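Local coordinates for aldehyde dehydrogenase (Listeria monocytogenes, PDB 3K9D), which probably acts as an NAD- or NADP-dependent oxidoreductase on aldehyde or oxo groups, as a member of the aldehyde dehydrogenase family, at residues Pro223-Arg228 with Leu375-Glu380; Ala327-Val332 with Ala348-Glu353; Gly248-Ser253 with Pro402-Gly407. One frame throughout, in Å; residues are numbered along the deposited sequence.

Contact 1: residues Pro223-Arg228 with Leu375-Glu380; sequences PAFIER and LIIHSE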
loop_
_atom_site.group_PDB
_atom_site.type_symbol
_atom_site.label_atom_id
_atom_site.label_comp_id
_atom_site.label_asym_id
_atom_site.label_seq_id
_atom_site.Cartn_x
_atom_site.Cartn_y
_atom_site.Cartn_z
ATOM N N PRO A 223 -1.410 2.833 25.719
ATOM C CA PRO A 223 -1.109 2.593 27.138
ATOM C C PRO A 223 0.393 2.591 27.402
ATOM O O PRO A 223 1.186 2.217 26.512
ATOM C CB PRO A 223 -1.686 1.187 27.401
ATOM C CG PRO A 223 -2.641 0.935 26.273
ATOM C CD PRO A 223 -2.021 1.647 25.090
ATOM N N ALA A 224 0.783 3.016 28.605
ATOM C CA ALA A 224 2.172 2.866 29.080
ATOM C C ALA A 224 2.174 1.953 30.287
ATOM O O ALA A 224 1.750 2.350 31.367
ATOM C CB ALA A 224 2.778 4.210 29.443
ATOM N N PHE A 225 2.647 0.727 30.095
ATOM C CA PHE A 225 2.693 -0.273 31.167
ATOM C C PHE A 225 4.048 -0.173 31.899
ATOM O O PHE A 225 5.098 -0.541 31.373
ATOM C CB PHE A 225 2.408 -1.686 30.599
ATOM C CG PHE A 225 2.533 -2.820 31.605
ATOM C CD1 PHE A 225 2.166 -2.663 32.934
ATOM C CD2 PHE A 225 3.006 -4.060 31.194
ATOM C CE1 PHE A 225 2.303 -3.705 33.836
ATOM C CE2 PHE A 225 3.132 -5.119 32.083
ATOM C CZ PHE A 225 2.785 -4.936 33.414
ATOM N N ILE A 226 4.015 0.377 33.108
ATOM C CA ILE A 226 5.207 0.369 33.941
ATOM C C ILE A 226 5.153 -0.965 34.663
ATOM O O ILE A 226 4.417 -1.125 35.644
ATOM C CB ILE A 226 5.229 1.519 34.968
ATOM C CG1 ILE A 226 5.018 2.875 34.295
ATOM C CG2 ILE A 226 6.521 1.483 35.765
ATOM C CD1 ILE A 226 4.918 4.054 35.305
ATOM N N GLU A 227 5.901 -1.928 34.134
ATOM C CA GLU A 227 5.928 -3.266 34.660
ATOM C C GLU A 227 6.799 -3.244 35.920
ATOM O O GLU A 227 7.580 -2.316 36.102
ATOM C CB GLU A 227 6.432 -4.218 33.566
ATOM C CG GLU A 227 6.364 -5.692 33.903
ATOM C CD GLU A 227 7.649 -6.206 34.515
ATOM O OE1 GLU A 227 8.717 -5.617 34.236
ATOM O OE2 GLU A 227 7.585 -7.193 35.273
ATOM N N ARG A 228 6.643 -4.237 36.800
ATOM C CA ARG A 228 7.257 -4.186 38.131
ATOM C C ARG A 228 8.789 -4.170 38.148
ATOM O O ARG A 228 9.393 -3.658 39.090
ATOM C CB ARG A 228 6.693 -5.279 39.044
ATOM C CG ARG A 228 7.105 -6.705 38.696
ATOM C CD ARG A 228 6.517 -7.684 39.718
ATOM N NE ARG A 228 5.072 -7.818 39.560
ATOM C CZ ARG A 228 4.277 -8.541 40.348
ATOM N NH1 ARG A 228 4.768 -9.193 41.386
ATOM N NH2 ARG A 228 2.974 -8.596 40.108
ATOM N N LEU A 375 1.967 1.401 21.658
ATOM C CA LEU A 375 1.882 1.038 23.068
ATOM C C LEU A 375 3.305 1.203 23.624
ATOM O O LEU A 375 4.276 1.000 22.909
ATOM C CB LEU A 375 1.362 -0.403 23.258
ATOM C CG LEU A 375 1.286 -0.988 24.680
ATOM C CD1 LEU A 375 0.107 -1.876 24.868
ATOM C CD2 LEU A 375 2.555 -1.760 25.038
ATOM N N ILE A 376 3.415 1.601 24.887
ATOM C CA ILE A 376 4.710 1.843 25.527
ATOM C C ILE A 376 4.833 0.886 26.719
ATOM O O ILE A 376 3.861 0.618 27.403
ATOM C CB ILE A 376 4.875 3.337 25.970
ATOM C CG1 ILE A 376 4.571 4.315 24.824
ATOM C CG2 ILE A 376 6.285 3.598 26.537
ATOM C CD1 ILE A 376 3.127 4.853 24.797
ATOM N N ILE A 377 6.014 0.303 26.916
ATOM C CA ILE A 377 6.255 -0.539 28.068
ATOM C C ILE A 377 7.591 -0.161 28.723
ATOM O O ILE A 377 8.594 0.084 28.039
ATOM C CB ILE A 377 6.243 -2.068 27.705
ATOM C CG1 ILE A 377 6.289 -2.927 28.988
ATOM C CG2 ILE A 377 7.368 -2.413 26.740
ATOM C CD1 ILE A 377 6.226 -4.453 28.783
ATOM N N HIS A 378 7.578 -0.103 30.052
ATOM C CA HIS A 378 8.779 0.111 30.831
ATOM C C HIS A 378 8.987 -1.135 31.634
ATOM O O HIS A 378 8.130 -1.529 32.427
ATOM C CB HIS A 378 8.649 1.352 31.726
ATOM C CG HIS A 378 8.372 2.608 30.962
ATOM N ND1 HIS A 378 9.367 3.463 30.540
ATOM C CD2 HIS A 378 7.205 3.152 30.540
ATOM C CE1 HIS A 378 8.825 4.477 29.891
ATOM N NE2 HIS A 378 7.515 4.303 29.862
ATOM N N SER A 379 10.128 -1.764 31.401
ATOM C CA SER A 379 10.397 -3.080 31.936
ATOM C C SER A 379 11.858 -3.384 31.740
ATOM O O SER A 379 12.457 -2.943 30.758
ATOM C CB SER A 379 9.589 -4.149 31.183
ATOM O OG SER A 379 9.760 -5.405 31.793
ATOM N N GLU A 380 12.420 -4.149 32.673
ATOM C CA GLU A 380 13.741 -4.739 32.478
ATOM C C GLU A 380 13.643 -6.253 32.240
ATOM O O GLU A 380 14.642 -6.988 32.299
ATOM C CB GLU A 380 14.665 -4.419 33.659
ATOM C CG GLU A 380 14.891 -2.908 33.884
ATOM C CD GLU A 380 15.656 -2.245 32.750
ATOM O OE1 GLU A 380 16.517 -2.913 32.142
ATOM O OE2 GLU A 380 15.401 -1.056 32.461
#
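Glu227 OE1 is gripped by two hydroxyls: Ser379 OG gives it a hydrogen bond of 2.7 Å across the contact, and Ser229 OG, just beyond the segment, is hydrogen-bonded to it as well. This cluster sits where two neighbouring strands, 223-226 and 374-378, leave the seven-stranded parallel sheet of the aldehyde dehydrogenase fold. Ser379 OG meets the carboxylate from above its plane and also bonds to Asp381 N, so the serine ties the strand end to the turn that leads into helix 382-391. On the glutamate side, CG stands anti to the backbone N (chi1 -173°), and a bend at chi2 brings CD round to the serine.

Behind this corner the backbones run parallel in regular register, Ala224 beside Ile376, Phe225 beside Ile377 and Ile226 beside His378. Four hydrogen bonds of 2.8 to 3.0 Å join them, from Ile376 N to Pro223 O, Phe225 N to Ile376 O, His378 N to Phe225 O and Glu227 N to His378 O. The bonding residues on each strand are every second one, the ladder expected of parallel pairing.

Phe225 and Ile377 project on the same face of the sheet, side by side and pointing the same way, with Ile377 CD1 obliquely placed 4.0 Å from Phe225 CD2. Phe388 of helix 382-391 meets the Phe225 ring nearly parallel and touches Ile377 too, while Trp355 and Ala358 bring helix 355-368 against the same phenylalanine. The other face bears Ala224, Ile376, Ile226 and His378; there Ala224 CB faces Ile376 CB at 4.1 Å. At the start of the pair the Pro223 ring and Leu375 cross at about a right angle, CD of the proline 4.1 Å from Leu375 CD1.

Contact 2: residues Ala327-Val332 with Ala348-Glu353; sequences AEETKV and AFYTAE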
loop_
_atom_site.group_PDB
_atom_site.type_symbol
_atom_site.label_atom_id
_atom_site.label_comp_id
_atom_site.label_asym_id
_atom_site.label_seq_id
_atom_site.Cartn_x
_atom_site.Cartn_y
_atom_site.Cartn_z
ATOM N N ALA A 327 -6.362 10.714 36.029
ATOM C CA ALA A 327 -7.607 10.172 36.532
ATOM C C ALA A 327 -7.499 8.666 36.579
ATOM O O ALA A 327 -7.193 8.032 35.571
ATOM C CB ALA A 327 -8.751 10.571 35.619
ATOM N N GLU A 328 -7.734 8.091 37.752
ATOM C CA GLU A 328 -7.823 6.648 37.857
ATOM C C GLU A 328 -9.047 6.168 37.077
ATOM O O GLU A 328 -10.099 6.829 37.069
ATOM C CB GLU A 328 -7.834 6.189 39.319
ATOM C CG GLU A 328 -6.443 6.311 39.985
ATOM C CD GLU A 328 -6.364 5.671 41.351
ATOM O OE1 GLU A 328 -6.673 4.465 41.489
ATOM O OE2 GLU A 328 -5.957 6.371 42.294
ATOM N N GLU A 329 -8.878 5.052 36.376
ATOM C CA GLU A 329 -9.930 4.498 35.525
ATOM C C GLU A 329 -10.025 2.982 35.716
ATOM O O GLU A 329 -9.032 2.330 36.056
ATOM C CB GLU A 329 -9.637 4.855 34.058
ATOM C CG GLU A 329 -10.702 4.403 33.059
ATOM C CD GLU A 329 -12.058 4.991 33.351
ATOM O OE1 GLU A 329 -12.224 6.199 33.124
ATOM O OE2 GLU A 329 -12.958 4.251 33.804
ATOM N N THR A 330 -11.218 2.426 35.495
ATOM C CA THR A 330 -11.455 0.971 35.596
ATOM C C THR A 330 -12.070 0.363 34.312
ATOM O O THR A 330 -12.051 -0.860 34.113
ATOM C CB THR A 330 -12.401 0.629 36.780
ATOM O OG1 THR A 330 -13.724 1.108 36.498
ATOM C CG2 THR A 330 -11.930 1.241 38.093
ATOM N N LYS A 331 -12.612 1.223 33.457
ATOM C CA LYS A 331 -13.427 0.808 32.314
ATOM C C LYS A 331 -12.795 1.205 30.976
ATOM O O LYS A 331 -11.917 2.066 30.915
ATOM C CB LYS A 331 -14.824 1.437 32.413
ATOM C CG LYS A 331 -15.712 0.843 33.491
ATOM C CD LYS A 331 -16.965 1.689 33.730
ATOM C CE LYS A 331 -18.074 1.381 32.729
ATOM N NZ LYS A 331 -19.345 2.111 33.050
ATOM N N VAL A 332 -13.270 0.562 29.911
ATOM C CA VAL A 332 -12.876 0.842 28.532
ATOM C C VAL A 332 -14.168 1.002 27.707
ATOM O O VAL A 332 -15.121 0.264 27.911
ATOM C CB VAL A 332 -12.005 -0.320 27.956
ATOM C CG1 VAL A 332 -11.597 -0.041 26.542
ATOM C CG2 VAL A 332 -10.757 -0.545 28.798
ATOM N N ALA A 348 -5.255 8.706 31.804
ATOM C CA ALA A 348 -5.884 7.661 32.622
ATOM C C ALA A 348 -4.853 6.867 33.407
ATOM O O ALA A 348 -3.694 6.778 33.012
ATOM C CB ALA A 348 -6.719 6.709 31.742
ATOM N N PHE A 349 -5.282 6.267 34.515
ATOM C CA PHE A 349 -4.408 5.434 35.346
ATOM C C PHE A 349 -5.124 4.134 35.753
ATOM O O PHE A 349 -6.084 4.169 36.518
ATOM C CB PHE A 349 -3.970 6.213 36.589
ATOM C CG PHE A 349 -2.849 5.567 37.361
ATOM C CD1 PHE A 349 -1.546 6.042 37.243
ATOM C CD2 PHE A 349 -3.100 4.503 38.240
ATOM C CE1 PHE A 349 -0.520 5.461 37.942
ATOM C CE2 PHE A 349 -2.062 3.912 38.943
ATOM C CZ PHE A 349 -0.785 4.402 38.810
ATOM N N TYR A 350 -4.645 2.997 35.246
ATOM C CA TYR A 350 -5.262 1.690 35.527
ATOM C C TYR A 350 -4.383 0.835 36.428
ATOM O O TYR A 350 -3.150 0.877 36.338
ATOM C CB TYR A 350 -5.474 0.889 34.245
ATOM C CG TYR A 350 -6.456 1.436 33.234
ATOM C CD1 TYR A 350 -7.802 1.054 33.262
ATOM C CD2 TYR A 350 -6.031 2.291 32.217
ATOM C CE1 TYR A 350 -8.703 1.519 32.302
ATOM C CE2 TYR A 350 -6.934 2.793 31.270
ATOM C CZ TYR A 350 -8.262 2.393 31.312
ATOM O OH TYR A 350 -9.150 2.863 30.372
ATOM N N THR A 351 -5.028 0.021 37.255
ATOM C CA THR A 351 -4.345 -0.961 38.092
ATOM C C THR A 351 -4.775 -2.386 37.716
ATOM O O THR A 351 -5.964 -2.712 37.687
ATOM C CB THR A 351 -4.592 -0.698 39.587
ATOM O OG1 THR A 351 -4.326 0.686 39.877
ATOM C CG2 THR A 351 -3.693 -1.591 40.460
ATOM N N ALA A 352 -3.780 -3.202 37.390
ATOM C CA ALA A 352 -3.930 -4.625 37.070
ATOM C C ALA A 352 -3.171 -5.423 38.130
ATOM O O ALA A 352 -2.389 -4.835 38.880
ATOM C CB ALA A 352 -3.359 -4.893 35.693
ATOM N N GLU A 353 -3.389 -6.740 38.208
ATOM C CA GLU A 353 -2.720 -7.548 39.231
ATOM C C GLU A 353 -1.401 -8.119 38.722
ATOM O O GLU A 353 -0.415 -8.146 39.451
ATOM C CB GLU A 353 -3.605 -8.681 39.785
ATOM C CG GLU A 353 -5.025 -8.308 40.219
ATOM C CD GLU A 353 -5.098 -7.055 41.067
ATOM O OE1 GLU A 353 -4.377 -6.974 42.086
ATOM O OE2 GLU A 353 -5.893 -6.154 40.709
#
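Ala327 pairs with Ala348 and Glu328 with Phe349 in parallel; the second strand runs on to Ala352, while the chain at Glu329 turns toward Lys331. Two backbone bonds hold the short ladder. Phe349 N reaches Ala327 O at 2.8 Å, though its N-H is markedly bent from the acceptor, at 130°; Glu329 N gives a straighter bond of 2.9 Å to Phe349 O from above the carbonyl plane.

Past the ladder Tyr350 takes over. CG anti to the carbonyl carbon (chi1 -65°) starts the ring off beside the backbone N; the hydroxyl donates to Lys331 O at 2.9 Å. That carbonyl oxygen lies in the plane of the ring, at its edge. Glu329 comes over one face instead: its CB stands 4.1 Å from the centroid of the Tyr350 ring, a CH-pi contact offset toward the rim, and its CG is 3.5 Å from Tyr350 OH.

In the parallel sheet of the aldehyde dehydrogenase fold, strands 324-328 and 346-352 are neighbours, and the link between them contains no helix, unlike a classical beta-alpha-beta crossover. Residues of that link, Ile336 and Tyr338, touch Glu329, whereas Leu361 of helix 355-368 meets Tyr350. The glutamate bends at chi2, and its carboxylate turns back on its own chain: OE2 accepts on its anti side from Thr330 N, at 3.0 Å, and from Lys331 N, at 3.1 Å and closer to the carboxylate plane, which holds the turn of chain that presents Lys331 O.

On the sheet face opposite Ala327 and Ala348, Glu328 and Phe349 lie side by side, with Glu328 CG 4.2 Å from Phe349 CD2. Glu328 OE1 makes a salt bridge to Lys264 of helix 261-273, whose Val267 and Ile268 pack on Phe349.

Contact 3: residues Gly248-Ser253 with Pro402-Gly407; sequences GTICAS and PGALGG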
loop_
_atom_site.group_PDB
_atom_site.type_symbol
_atom_site.label_atom_id
_atom_site.label_comp_id
_atom_site.label_asym_id
_atom_site.label_seq_id
_atom_site.Cartn_x
_atom_site.Cartn_y
_atom_site.Cartn_z
ATOM N N GLY A 248 1.009 17.644 24.569
ATOM C CA GLY A 248 0.424 16.358 24.132
ATOM C C GLY A 248 -0.127 16.236 22.711
ATOM O O GLY A 248 -0.978 15.379 22.443
ATOM N N THR A 249 0.349 17.075 21.789
ATOM C CA THR A 249 -0.153 17.073 20.397
ATOM C C THR A 249 0.296 15.917 19.504
ATOM O O THR A 249 -0.301 15.671 18.456
ATOM C CB THR A 249 0.264 18.353 19.647
ATOM O OG1 THR A 249 1.676 18.515 19.781
ATOM C CG2 THR A 249 -0.461 19.569 20.195
ATOM N N ILE A 250 1.371 15.242 19.884
ATOM C CA ILE A 250 1.889 14.125 19.105
ATOM C C ILE A 250 1.091 12.863 19.446
ATOM O O ILE A 250 0.857 12.575 20.619
ATOM C CB ILE A 250 3.428 13.974 19.333
ATOM C CG1 ILE A 250 4.161 15.209 18.770
ATOM C CG2 ILE A 250 3.985 12.693 18.682
ATOM C CD1 ILE A 250 5.644 15.248 19.065
ATOM N N CYS A 251 0.671 12.122 18.413
ATOM C CA CYS A 251 -0.202 10.932 18.537
ATOM C C CYS A 251 0.437 9.687 19.162
ATOM O O CYS A 251 -0.272 8.801 19.647
ATOM C CB CYS A 251 -0.727 10.550 17.151
ATOM S SG CYS A 251 0.618 10.360 15.964
ATOM N N ALA A 252 1.768 9.610 19.142
ATOM C CA ALA A 252 2.492 8.495 19.754
ATOM C C ALA A 252 2.716 8.670 21.286
ATOM O O ALA A 252 3.226 7.769 21.961
ATOM C CB ALA A 252 3.799 8.255 19.027
ATOM N N SER A 253 2.275 9.800 21.824
ATOM C CA SER A 253 2.315 10.048 23.268
ATOM C C SER A 253 1.281 9.189 24.008
ATOM O O SER A 253 0.269 8.758 23.426
ATOM C CB SER A 253 2.146 11.543 23.569
ATOM O OG SER A 253 0.833 11.996 23.316
ATOM N N PRO A 402 10.283 7.772 26.083
ATOM C CA PRO A 402 9.072 8.601 25.982
ATOM C C PRO A 402 8.238 8.234 24.750
ATOM O O PRO A 402 8.784 8.121 23.657
ATOM C CB PRO A 402 9.620 10.027 25.815
ATOM C CG PRO A 402 11.077 9.963 26.017
ATOM C CD PRO A 402 11.529 8.567 26.013
ATOM N N GLY A 403 6.928 8.065 24.929
ATOM C CA GLY A 403 6.020 7.660 23.834
ATOM C C GLY A 403 6.035 8.522 22.581
ATOM O O GLY A 403 6.197 8.007 21.486
ATOM N N ALA A 404 5.872 9.831 22.747
ATOM C CA ALA A 404 5.814 10.784 21.635
ATOM C C ALA A 404 7.109 10.800 20.837
ATOM O O ALA A 404 7.100 10.789 19.607
ATOM C CB ALA A 404 5.535 12.183 22.169
ATOM N N LEU A 405 8.213 10.808 21.579
ATOM C CA LEU A 405 9.550 10.946 21.069
ATOM C C LEU A 405 10.088 9.609 20.546
ATOM O O LEU A 405 10.859 9.576 19.602
ATOM C CB LEU A 405 10.452 11.500 22.184
ATOM C CG LEU A 405 10.569 13.003 22.499
ATOM C CD1 LEU A 405 9.296 13.831 22.302
ATOM C CD2 LEU A 405 11.080 13.173 23.937
ATOM N N GLY A 406 9.687 8.505 21.160
ATOM C CA GLY A 406 10.130 7.201 20.681
ATOM C C GLY A 406 9.371 6.729 19.449
ATOM O O GLY A 406 9.958 6.123 18.549
ATOM N N GLY A 407 8.073 7.039 19.400
ATOM C CA GLY A 407 7.177 6.615 18.301
ATOM C C GLY A 407 7.488 7.257 16.967
ATOM O O GLY A 407 7.343 6.623 15.910
#
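The cysteine-bearing loop between helix 232-243 and strand 256-260 rests through Ile250, Ala252 and Ser253 on the short helix 403-407. Ala404 CB touches both Ser253 CB, at 3.7 Å, and Ile250 CG2, at 3.8 Å. With CG1 of Ile250 anti to the carbonyl carbon (chi1 -66°), CG2 stands anti to the backbone N and meets Ala404, touching its O as well.

Ile250 to Ser253 forms a type I beta turn, which, in the loop before strand 256-260 of the parallel sheet, sets Ala252 and Ser253 beside the start of the helix. Ser253 OG lies between the backbone N and the carbonyl carbon (chi1 71°) and adds a side-chain bond of 2.8 Å to Ile250 O, almost in line with the C=O bond; Ser253 N reaches that oxygen only weakly.

No hydrogen bond crosses the contact. Ala252 O comes tightly against Gly403 C, at 3.0 Å, which also brings the two carbonyl oxygens close. Gly403, with no CB, leaves room for Ala252 O, and Gly407 likewise for Ala252 CB, 3.8 Å from Gly407 CA. The amides at the helix start are bound by neighbours, Gly403 N by Glu254 OE2 and Ala404 N by Ser242 OG, while Leu405 packs on Leu452 of the second subunit.

How the contacts relate
Contacts 1 and 2 are pairings within one parallel sheet, placed symmetrically about strand 256-260, which bonds to Ile226 on one side and Tyr350 on the other, and they touch where Arg228 packs against the backbone oxygen of Glu353. Contact 1, buried in the sheet, relies on a regular ladder between largely apolar faces, ending in a carboxylate-hydroxyl bond. Contact 2 is partly exposed; its ladder is brief, and a tyrosine hydroxyl and a carboxylate carry on where backbone pairing stops. Contact 3, closest to the chain's centre, has neither strands nor hydrogen bonds across it, depending on small residues fitted closely. It meets contact 1 where Ile376 CG1 touches Gly403 CA, but not contact 2.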